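Local coordinates for protein cell division topological specificity factor (Helicobacter pylori, PDB 3KU7) that probably places the division septum at midcell by relieving the MinC and MinD division block at internal sites but not at the poles, at residues A[37-40]-A[41-45]. Residues are numbered along the deposited sequence; the frame is centred on the assembly and turned at random.
Sequences YMEE and MRKEI
Glu39 and Arg42 reach across the first turn of the MinE helix 38-53, which packs on the antiparallel sheet of its own chain, and join in a salt bridge with Glu39 OE1 2.7 Å from Arg42 NH1. The carboxylate lies over one face of the guanidinium, displaced toward its rim, with the two planes 89° apart. Glu39 OE1 is well out of the guanidinium plane, so no N-H points at it and the attraction is one of charge alone. Arg42 gets there with CG anti to its backbone N (chi1 -176°) and a bend at chi3, which runs its long chain alongside that of Glu39. Lys43 brings a second positive charge near, its NZ 4.3 Å from Glu39 OE2, beyond salt-bridge range. Long charged chains suit this exposed side of the helix, since they can pair with each other while their ends stay near solvent.

On another side, Tyr37 and Met41 point the same way in a Met-aromatic contact: Met41 SD sits at the edge of the Tyr37 ring, 3.8 Å from its CE1 and 75° off the ring normal, a place the flexible, polarisable thioether fills well. Both residues also pack on Thr53 of the second subunit, at the dimer interface. Glu40 and Glu44 bring like charges together, but Tyr52 of that subunit hydrogen-bonds to both carboxylates and its Lys51 forms a salt bridge with Glu44, probably easing their repulsion. Beneath these side chains, successive i to i+4 backbone bonds set their spacing, beginning where Met41 N donates to Tyr37 O at 2.6 Å.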
loop_
_atom_site.group_PDB
_atom_site.type_symbol
_atom_site.label_atom_id
_atom_site.label_comp_id
_atom_site.label_asym_id
_atom_site.label_seq_id
_atom_site.Cartn_x
_atom_site.Cartn_y
_atom_site.Cartn_z
ATOM N N TYR A 37 13.828 -6.958 2.930
ATOM C CA TYR A 37 13.677 -5.763 2.083
ATOM C C TYR A 37 12.428 -4.933 2.351
ATOM O O TYR A 37 12.162 -3.942 1.669
ATOM C CB TYR A 37 13.654 -6.193 0.634
ATOM C CG TYR A 37 12.552 -7.176 0.402
ATOM C CD1 TYR A 37 11.218 -6.777 0.451
ATOM C CD2 TYR A 37 12.832 -8.519 0.206
ATOM C CE1 TYR A 37 10.190 -7.698 0.310
ATOM C CE2 TYR A 37 11.817 -9.446 0.063
ATOM C CZ TYR A 37 10.501 -9.033 0.113
ATOM O OH TYR A 37 9.514 -9.964 -0.071
ATOM N N MET A 38 11.644 -5.362 3.324
ATOM C CA MET A 38 10.437 -4.644 3.667
ATOM C C MET A 38 10.714 -3.151 3.683
ATOM O O MET A 38 9.993 -2.366 3.073
ATOM C CB MET A 38 9.938 -5.111 5.030
ATOM C CG MET A 38 9.051 -6.332 4.943
ATOM S SD MET A 38 7.649 -5.974 3.861
ATOM C CE MET A 38 6.949 -4.407 4.696
ATOM N N GLU A 39 11.782 -2.767 4.367
ATOM C CA GLU A 39 12.157 -1.366 4.469
ATOM C C GLU A 39 12.301 -0.746 3.093
ATOM O O GLU A 39 11.658 0.246 2.743
ATOM C CB GLU A 39 13.481 -1.249 5.227
ATOM C CG GLU A 39 13.304 -1.039 6.714
ATOM C CD GLU A 39 12.551 0.244 7.015
ATOM O OE1 GLU A 39 11.394 0.169 7.498
ATOM O OE2 GLU A 39 13.120 1.329 6.759
ATOM N N GLU A 40 13.163 -1.366 2.312
ATOM C CA GLU A 40 13.445 -0.898 0.983
ATOM C C GLU A 40 12.166 -0.844 0.195
ATOM O O GLU A 40 11.968 0.038 -0.636
ATOM C CB GLU A 40 14.443 -1.830 0.310
ATOM C CG GLU A 40 15.716 -1.138 -0.128
ATOM C CD GLU A 40 15.934 -1.217 -1.626
ATOM O OE1 GLU A 40 15.466 -0.310 -2.353
ATOM O OE2 GLU A 40 16.571 -2.198 -2.081
ATOM N N MET A 41 11.284 -1.788 0.452
ATOM C CA MET A 41 10.039 -1.802 -0.277
ATOM C C MET A 41 9.153 -0.635 0.188
ATOM O O MET A 41 8.501 0.045 -0.612
ATOM C CB MET A 41 9.367 -3.144 -0.047
ATOM C CG MET A 41 8.514 -3.612 -1.180
ATOM S SD MET A 41 7.637 -5.080 -0.655
ATOM C CE MET A 41 7.061 -5.709 -2.163
ATOM N N ARG A 42 9.158 -0.396 1.491
ATOM C CA ARG A 42 8.365 0.672 2.074
ATOM C C ARG A 42 8.732 1.937 1.371
ATOM O O ARG A 42 7.895 2.608 0.762
ATOM C CB ARG A 42 8.711 0.822 3.549
ATOM C CG ARG A 42 7.879 1.830 4.305
ATOM C CD ARG A 42 8.627 2.223 5.566
ATOM N NE ARG A 42 9.879 2.900 5.229
ATOM C CZ ARG A 42 10.844 3.179 6.104
ATOM N NH1 ARG A 42 10.707 2.828 7.374
ATOM N NH2 ARG A 42 11.940 3.822 5.710
ATOM N N LYS A 43 10.020 2.238 1.462
ATOM C CA LYS A 43 10.566 3.438 0.875
ATOM C C LYS A 43 10.144 3.624 -0.565
ATOM O O LYS A 43 9.679 4.707 -0.936
ATOM C CB LYS A 43 12.096 3.432 0.971
ATOM C CG LYS A 43 12.659 3.394 2.406
ATOM C CD LYS A 43 14.187 3.642 2.460
ATOM C CE LYS A 43 14.834 3.087 3.734
ATOM N NZ LYS A 43 15.517 4.134 4.558
ATOM N N GLU A 44 10.286 2.580 -1.380
ATOM C CA GLU A 44 9.925 2.705 -2.791
ATOM C C GLU A 44 8.421 2.856 -2.987
ATOM O O GLU A 44 7.975 3.646 -3.818
ATOM C CB GLU A 44 10.466 1.525 -3.618
ATOM C CG GLU A 44 11.369 1.974 -4.794
ATOM C CD GLU A 44 11.754 0.861 -5.776
ATOM O OE1 GLU A 44 11.221 0.819 -6.917
ATOM O OE2 GLU A 44 12.610 0.032 -5.405
ATOM N N ILE A 45 7.641 2.113 -2.212
ATOM C CA ILE A 45 6.197 2.211 -2.323
ATOM C C ILE A 45 5.774 3.647 -2.052
ATOM O O ILE A 45 4.969 4.233 -2.777
ATOM C CB ILE A 45 5.488 1.333 -1.319
ATOM C CG1 ILE A 45 5.730 -0.137 -1.646
ATOM C CG2 ILE A 45 4.002 1.644 -1.366
ATOM C CD1 ILE A 45 5.148 -0.530 -2.939
#